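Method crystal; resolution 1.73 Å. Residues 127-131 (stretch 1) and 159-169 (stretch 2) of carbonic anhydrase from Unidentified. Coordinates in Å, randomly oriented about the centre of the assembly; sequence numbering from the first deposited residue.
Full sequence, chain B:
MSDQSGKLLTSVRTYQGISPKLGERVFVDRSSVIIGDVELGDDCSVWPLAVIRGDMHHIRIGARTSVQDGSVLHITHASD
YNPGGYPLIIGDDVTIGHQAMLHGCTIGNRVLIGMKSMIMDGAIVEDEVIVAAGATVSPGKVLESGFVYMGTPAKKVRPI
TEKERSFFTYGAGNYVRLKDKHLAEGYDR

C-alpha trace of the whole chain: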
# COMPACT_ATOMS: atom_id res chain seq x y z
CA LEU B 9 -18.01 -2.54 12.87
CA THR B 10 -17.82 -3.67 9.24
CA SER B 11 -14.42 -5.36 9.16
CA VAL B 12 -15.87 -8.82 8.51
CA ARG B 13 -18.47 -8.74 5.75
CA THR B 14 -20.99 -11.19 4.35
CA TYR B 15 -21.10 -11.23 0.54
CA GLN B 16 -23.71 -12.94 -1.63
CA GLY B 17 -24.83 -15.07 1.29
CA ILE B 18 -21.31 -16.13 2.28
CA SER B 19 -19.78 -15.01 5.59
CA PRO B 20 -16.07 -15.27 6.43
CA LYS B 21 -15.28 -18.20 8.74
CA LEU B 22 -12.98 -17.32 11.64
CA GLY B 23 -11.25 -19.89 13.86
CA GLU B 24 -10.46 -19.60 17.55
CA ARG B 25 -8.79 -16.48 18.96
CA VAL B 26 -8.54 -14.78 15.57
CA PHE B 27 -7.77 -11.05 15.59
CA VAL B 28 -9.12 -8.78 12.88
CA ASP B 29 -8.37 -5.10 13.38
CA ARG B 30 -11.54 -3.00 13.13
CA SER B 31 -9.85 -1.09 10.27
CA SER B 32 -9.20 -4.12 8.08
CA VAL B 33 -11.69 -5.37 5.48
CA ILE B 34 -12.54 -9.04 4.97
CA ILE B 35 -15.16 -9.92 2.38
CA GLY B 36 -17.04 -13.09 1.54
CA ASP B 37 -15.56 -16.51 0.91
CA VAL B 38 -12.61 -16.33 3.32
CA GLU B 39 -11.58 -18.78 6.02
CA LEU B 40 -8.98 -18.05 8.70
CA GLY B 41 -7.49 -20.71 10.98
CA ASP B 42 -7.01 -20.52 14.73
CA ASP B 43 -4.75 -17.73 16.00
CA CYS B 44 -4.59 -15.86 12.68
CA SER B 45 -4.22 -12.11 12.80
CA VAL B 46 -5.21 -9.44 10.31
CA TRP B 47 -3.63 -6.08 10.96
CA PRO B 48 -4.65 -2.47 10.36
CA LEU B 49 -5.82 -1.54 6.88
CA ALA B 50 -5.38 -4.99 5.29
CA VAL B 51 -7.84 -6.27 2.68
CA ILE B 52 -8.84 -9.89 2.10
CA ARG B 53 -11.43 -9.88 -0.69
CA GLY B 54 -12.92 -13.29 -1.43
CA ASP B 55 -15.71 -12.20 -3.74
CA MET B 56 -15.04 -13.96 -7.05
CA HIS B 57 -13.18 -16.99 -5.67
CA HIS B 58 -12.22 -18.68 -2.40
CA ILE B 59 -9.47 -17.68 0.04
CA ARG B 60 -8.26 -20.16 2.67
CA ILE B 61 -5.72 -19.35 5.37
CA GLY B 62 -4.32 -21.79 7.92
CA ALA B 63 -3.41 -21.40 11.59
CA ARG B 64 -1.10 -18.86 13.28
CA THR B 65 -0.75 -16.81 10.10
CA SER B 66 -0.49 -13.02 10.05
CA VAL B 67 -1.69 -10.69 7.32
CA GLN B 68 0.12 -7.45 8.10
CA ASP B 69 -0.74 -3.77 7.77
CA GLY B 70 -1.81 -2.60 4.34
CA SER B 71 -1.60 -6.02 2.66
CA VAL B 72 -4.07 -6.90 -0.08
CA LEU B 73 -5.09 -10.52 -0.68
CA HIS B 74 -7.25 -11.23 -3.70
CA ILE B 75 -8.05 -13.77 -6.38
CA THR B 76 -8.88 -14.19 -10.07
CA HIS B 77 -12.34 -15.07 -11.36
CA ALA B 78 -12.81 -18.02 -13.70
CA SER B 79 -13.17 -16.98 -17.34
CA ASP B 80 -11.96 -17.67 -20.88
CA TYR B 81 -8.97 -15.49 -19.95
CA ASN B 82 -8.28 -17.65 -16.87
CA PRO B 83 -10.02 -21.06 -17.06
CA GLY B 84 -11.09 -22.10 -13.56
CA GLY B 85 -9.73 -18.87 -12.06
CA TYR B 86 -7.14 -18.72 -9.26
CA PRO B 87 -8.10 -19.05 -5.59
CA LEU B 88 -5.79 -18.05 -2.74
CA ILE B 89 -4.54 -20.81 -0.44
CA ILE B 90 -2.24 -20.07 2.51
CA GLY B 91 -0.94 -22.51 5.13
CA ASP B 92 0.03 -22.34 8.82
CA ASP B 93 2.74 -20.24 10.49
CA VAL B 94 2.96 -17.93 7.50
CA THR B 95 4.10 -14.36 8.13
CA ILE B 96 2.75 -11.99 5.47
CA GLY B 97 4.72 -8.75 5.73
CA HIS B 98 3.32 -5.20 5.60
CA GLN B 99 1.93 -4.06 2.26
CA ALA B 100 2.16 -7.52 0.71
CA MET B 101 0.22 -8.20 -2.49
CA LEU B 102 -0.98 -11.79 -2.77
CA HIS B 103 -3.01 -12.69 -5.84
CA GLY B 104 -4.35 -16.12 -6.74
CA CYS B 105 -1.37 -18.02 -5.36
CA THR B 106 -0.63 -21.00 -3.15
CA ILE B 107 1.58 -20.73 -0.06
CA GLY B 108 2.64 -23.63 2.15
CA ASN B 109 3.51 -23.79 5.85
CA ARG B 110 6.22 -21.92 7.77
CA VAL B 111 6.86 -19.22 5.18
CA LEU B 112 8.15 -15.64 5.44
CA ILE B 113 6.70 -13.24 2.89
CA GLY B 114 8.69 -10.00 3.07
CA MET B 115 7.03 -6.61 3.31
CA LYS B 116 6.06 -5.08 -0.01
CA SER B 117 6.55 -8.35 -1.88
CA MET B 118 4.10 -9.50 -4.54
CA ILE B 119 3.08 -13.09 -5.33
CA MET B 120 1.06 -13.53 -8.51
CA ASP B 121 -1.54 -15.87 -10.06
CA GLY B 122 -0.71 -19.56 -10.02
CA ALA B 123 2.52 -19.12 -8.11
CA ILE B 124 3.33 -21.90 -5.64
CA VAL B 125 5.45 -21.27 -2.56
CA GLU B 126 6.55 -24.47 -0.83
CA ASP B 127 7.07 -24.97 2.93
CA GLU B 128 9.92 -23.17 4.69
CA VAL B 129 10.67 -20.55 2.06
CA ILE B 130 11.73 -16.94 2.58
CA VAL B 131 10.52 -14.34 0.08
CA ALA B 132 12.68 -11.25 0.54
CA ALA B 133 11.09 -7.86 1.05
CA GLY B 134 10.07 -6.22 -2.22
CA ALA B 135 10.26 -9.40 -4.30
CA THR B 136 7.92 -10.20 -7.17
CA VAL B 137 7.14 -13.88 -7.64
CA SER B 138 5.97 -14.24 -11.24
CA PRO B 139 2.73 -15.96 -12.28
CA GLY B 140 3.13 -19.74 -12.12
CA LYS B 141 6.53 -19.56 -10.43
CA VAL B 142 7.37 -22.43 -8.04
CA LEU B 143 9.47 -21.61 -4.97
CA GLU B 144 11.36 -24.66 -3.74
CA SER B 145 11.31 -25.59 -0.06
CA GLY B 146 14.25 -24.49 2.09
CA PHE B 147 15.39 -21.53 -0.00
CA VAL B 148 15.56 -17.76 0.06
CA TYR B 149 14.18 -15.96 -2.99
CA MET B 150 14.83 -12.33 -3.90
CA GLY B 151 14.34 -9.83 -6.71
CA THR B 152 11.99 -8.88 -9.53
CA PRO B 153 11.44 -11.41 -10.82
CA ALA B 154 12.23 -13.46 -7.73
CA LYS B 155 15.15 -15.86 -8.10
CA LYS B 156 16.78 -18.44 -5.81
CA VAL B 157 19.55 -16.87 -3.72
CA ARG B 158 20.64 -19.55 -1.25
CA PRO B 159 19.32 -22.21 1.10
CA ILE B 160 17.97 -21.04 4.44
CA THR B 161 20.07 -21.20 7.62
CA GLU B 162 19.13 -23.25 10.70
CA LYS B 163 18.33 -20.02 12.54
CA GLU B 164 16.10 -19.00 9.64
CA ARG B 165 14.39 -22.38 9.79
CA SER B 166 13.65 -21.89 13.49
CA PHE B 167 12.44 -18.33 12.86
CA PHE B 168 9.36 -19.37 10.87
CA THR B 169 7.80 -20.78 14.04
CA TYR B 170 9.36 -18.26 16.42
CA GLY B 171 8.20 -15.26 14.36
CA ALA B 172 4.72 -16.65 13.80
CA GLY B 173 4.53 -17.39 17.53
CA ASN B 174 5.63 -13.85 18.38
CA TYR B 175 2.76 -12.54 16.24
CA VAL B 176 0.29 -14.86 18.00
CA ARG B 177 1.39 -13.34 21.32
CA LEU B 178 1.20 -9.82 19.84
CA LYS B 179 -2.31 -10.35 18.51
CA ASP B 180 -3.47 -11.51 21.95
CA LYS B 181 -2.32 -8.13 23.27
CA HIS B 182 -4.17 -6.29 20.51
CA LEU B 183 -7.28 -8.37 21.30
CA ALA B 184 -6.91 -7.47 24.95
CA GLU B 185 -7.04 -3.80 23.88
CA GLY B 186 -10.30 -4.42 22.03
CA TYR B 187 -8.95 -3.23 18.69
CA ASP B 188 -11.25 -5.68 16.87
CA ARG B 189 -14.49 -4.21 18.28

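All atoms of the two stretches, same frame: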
# COMPACT_ATOMS: atom_id res chain seq x y z
N ASP B 127 6.79 -25.14 1.50
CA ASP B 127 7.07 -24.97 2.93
C ASP B 127 8.46 -24.40 3.16
O ASP B 127 9.39 -24.68 2.41
CB ASP B 127 7.03 -26.32 3.65
CG ASP B 127 5.65 -26.94 3.68
OD1 ASP B 127 4.67 -26.32 3.21
OD2 ASP B 127 5.55 -28.08 4.21
N GLU B 128 8.60 -23.62 4.23
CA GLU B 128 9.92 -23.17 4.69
C GLU B 128 10.71 -22.42 3.62
O GLU B 128 11.86 -22.73 3.33
CB GLU B 128 10.70 -24.37 5.29
CG GLU B 128 9.94 -24.98 6.47
CD GLU B 128 10.65 -26.15 7.14
OE1 GLU B 128 11.69 -26.62 6.63
OE2 GLU B 128 10.14 -26.62 8.18
N VAL B 129 10.06 -21.41 3.05
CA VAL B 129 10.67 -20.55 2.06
C VAL B 129 10.67 -19.13 2.61
O VAL B 129 9.75 -18.74 3.33
CB VAL B 129 9.86 -20.57 0.74
CG1 VAL B 129 10.24 -19.40 -0.15
CG2 VAL B 129 10.03 -21.92 0.02
N ILE B 130 11.71 -18.36 2.28
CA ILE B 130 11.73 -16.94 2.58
C ILE B 130 11.63 -16.16 1.28
O ILE B 130 12.42 -16.37 0.36
CB ILE B 130 13.03 -16.52 3.31
CG1 ILE B 130 13.05 -17.10 4.73
CG2 ILE B 130 13.15 -14.99 3.35
CD1 ILE B 130 14.39 -16.92 5.44
N VAL B 131 10.64 -15.27 1.20
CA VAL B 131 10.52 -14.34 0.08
C VAL B 131 10.97 -12.98 0.60
O VAL B 131 10.34 -12.40 1.50
CB VAL B 131 9.07 -14.26 -0.47
CG1 VAL B 131 8.98 -13.24 -1.63
CG2 VAL B 131 8.61 -15.64 -0.94
N PRO B 159 20.17 -21.50 0.15
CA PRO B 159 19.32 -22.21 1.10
C PRO B 159 19.17 -21.41 2.39
O PRO B 159 19.98 -20.53 2.67
CB PRO B 159 20.10 -23.51 1.38
CG PRO B 159 21.49 -23.27 0.88
CD PRO B 159 21.38 -22.26 -0.21
N ILE B 160 18.13 -21.70 3.16
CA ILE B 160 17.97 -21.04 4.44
C ILE B 160 18.93 -21.61 5.48
O ILE B 160 19.37 -22.77 5.37
CB ILE B 160 16.53 -21.17 4.95
CG1 ILE B 160 16.19 -22.64 5.18
CG2 ILE B 160 15.57 -20.52 3.96
CD1 ILE B 160 14.87 -22.86 5.92
N THR B 161 19.24 -20.80 6.48
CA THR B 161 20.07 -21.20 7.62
C THR B 161 19.22 -21.95 8.65
O THR B 161 17.99 -21.96 8.55
CB THR B 161 20.70 -19.98 8.31
OG1 THR B 161 19.66 -19.11 8.80
CG2 THR B 161 21.57 -19.20 7.33
N GLU B 162 19.86 -22.55 9.64
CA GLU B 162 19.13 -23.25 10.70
C GLU B 162 18.37 -22.24 11.55
O GLU B 162 17.26 -22.51 12.01
CB GLU B 162 20.08 -24.09 11.57
N LYS B 163 18.97 -21.07 11.75
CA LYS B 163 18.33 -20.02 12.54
C LYS B 163 17.11 -19.50 11.79
O LYS B 163 16.07 -19.21 12.38
CB LYS B 163 19.31 -18.89 12.83
CG LYS B 163 18.82 -17.91 13.88
CD LYS B 163 19.96 -17.38 14.74
CE LYS B 163 19.45 -16.26 15.65
NZ LYS B 163 20.55 -15.50 16.34
N GLU B 164 17.24 -19.40 10.47
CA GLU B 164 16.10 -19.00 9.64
C GLU B 164 14.99 -20.05 9.69
O GLU B 164 13.80 -19.72 9.74
CB GLU B 164 16.55 -18.70 8.21
CG GLU B 164 17.26 -17.36 8.08
CD GLU B 164 17.94 -17.18 6.73
OE1 GLU B 164 18.17 -18.19 6.03
OE2 GLU B 164 18.24 -16.01 6.38
N ARG B 165 15.38 -21.32 9.68
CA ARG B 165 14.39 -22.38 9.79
C ARG B 165 13.61 -22.27 11.10
O ARG B 165 12.40 -22.42 11.13
CB ARG B 165 15.04 -23.76 9.71
CG ARG B 165 14.07 -24.88 9.41
CD ARG B 165 13.61 -25.61 10.67
NE ARG B 165 12.32 -26.25 10.45
CZ ARG B 165 11.35 -26.31 11.34
NH1 ARG B 165 11.52 -25.80 12.55
NH2 ARG B 165 10.21 -26.89 11.03
N SER B 166 14.32 -22.00 12.19
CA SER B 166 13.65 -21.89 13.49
C SER B 166 12.81 -20.61 13.58
O SER B 166 11.86 -20.55 14.36
CB SER B 166 14.66 -21.96 14.65
OG SER B 166 15.38 -20.75 14.79
N PHE B 167 13.14 -19.61 12.77
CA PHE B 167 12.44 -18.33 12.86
C PHE B 167 11.00 -18.39 12.33
O PHE B 167 10.16 -17.61 12.77
CB PHE B 167 13.21 -17.21 12.16
CG PHE B 167 12.57 -15.86 12.31
CD1 PHE B 167 12.76 -15.11 13.47
CD2 PHE B 167 11.76 -15.34 11.31
CE1 PHE B 167 12.17 -13.86 13.62
CE2 PHE B 167 11.17 -14.09 11.44
CZ PHE B 167 11.37 -13.35 12.61
N PHE B 168 10.72 -19.29 11.39
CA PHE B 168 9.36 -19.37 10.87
C PHE B 168 8.37 -19.53 12.03
O PHE B 168 7.35 -18.84 12.10
CB PHE B 168 9.19 -20.54 9.90
CG PHE B 168 10.00 -20.42 8.63
CD1 PHE B 168 9.83 -19.34 7.78
CD2 PHE B 168 10.90 -21.42 8.28
CE1 PHE B 168 10.57 -19.24 6.61
CE2 PHE B 168 11.63 -21.33 7.11
CZ PHE B 168 11.47 -20.24 6.27
N THR B 169 8.67 -20.47 12.92
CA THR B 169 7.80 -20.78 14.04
C THR B 169 7.94 -19.75 15.15
O THR B 169 6.96 -19.35 15.76
CB THR B 169 8.11 -22.19 14.60
OG1 THR B 169 7.69 -23.17 13.65
CG2 THR B 169 7.39 -22.41 15.90

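This is a small, mainly apolar contact between a loop-and-strand segment and the first turns of a helix, with one salt bridge between Glu 128 and Arg 165. The two stretches together bury 333 Å².

Phe 168 is central to the packing. Its CA-to-CB bond points toward stretch 1, and its ring meets three successive residues there. Phe 168 CE2 lies 3.5 Å from Glu 128 CA. Phe 168 CE1 lies 3.4 Å from Val 129 O and 3.8 Å from Ile 130 CG1. All three approach the ring obliquely. Val 129 joins through its backbone O; its CA-to-CB bond points away from stretch 2, and its side chain comes no nearer than 5.8 Å.

The CA-to-CB bond of Ile 130 points toward stretch 2. Its CD1 sits 4.1 Å from Ile 160 CG2, an apolar contact just ahead of the helix. The same Ile 130 CD1 is 3.8 Å from Glu 164 CD. Ile 160 also reaches back to the loop, with its CD1 4.0 Å from Glu 128 O.

The charged pair joins side chains that both leave the backbone sideways. Their ends then converge. Arg 165 NH2 donates to Glu 128 OE2 at 2.9 Å. Arg 165 NE donates to the same Glu 128 OE2 at 3.2 Å, but this bond is weak, with an angle of 129°. The single oxygen lies at the edge of the guanidinium, near its plane, so both donors can reach it.

Two hydrogen bonds link Thr 161 and Glu 164 at the start of the helix, and one of them is a capping bond. Thr 161 is the N-cap residue, and its OG1 accepts from Glu 164 N at 3.0 Å. In return, Thr 161 N donates to Glu 164 OE1 at 2.9 Å, with a nearly straight angle of 168°. Glu 164 thus takes part in the cap while its carboxylate carbon packs against Ile 130.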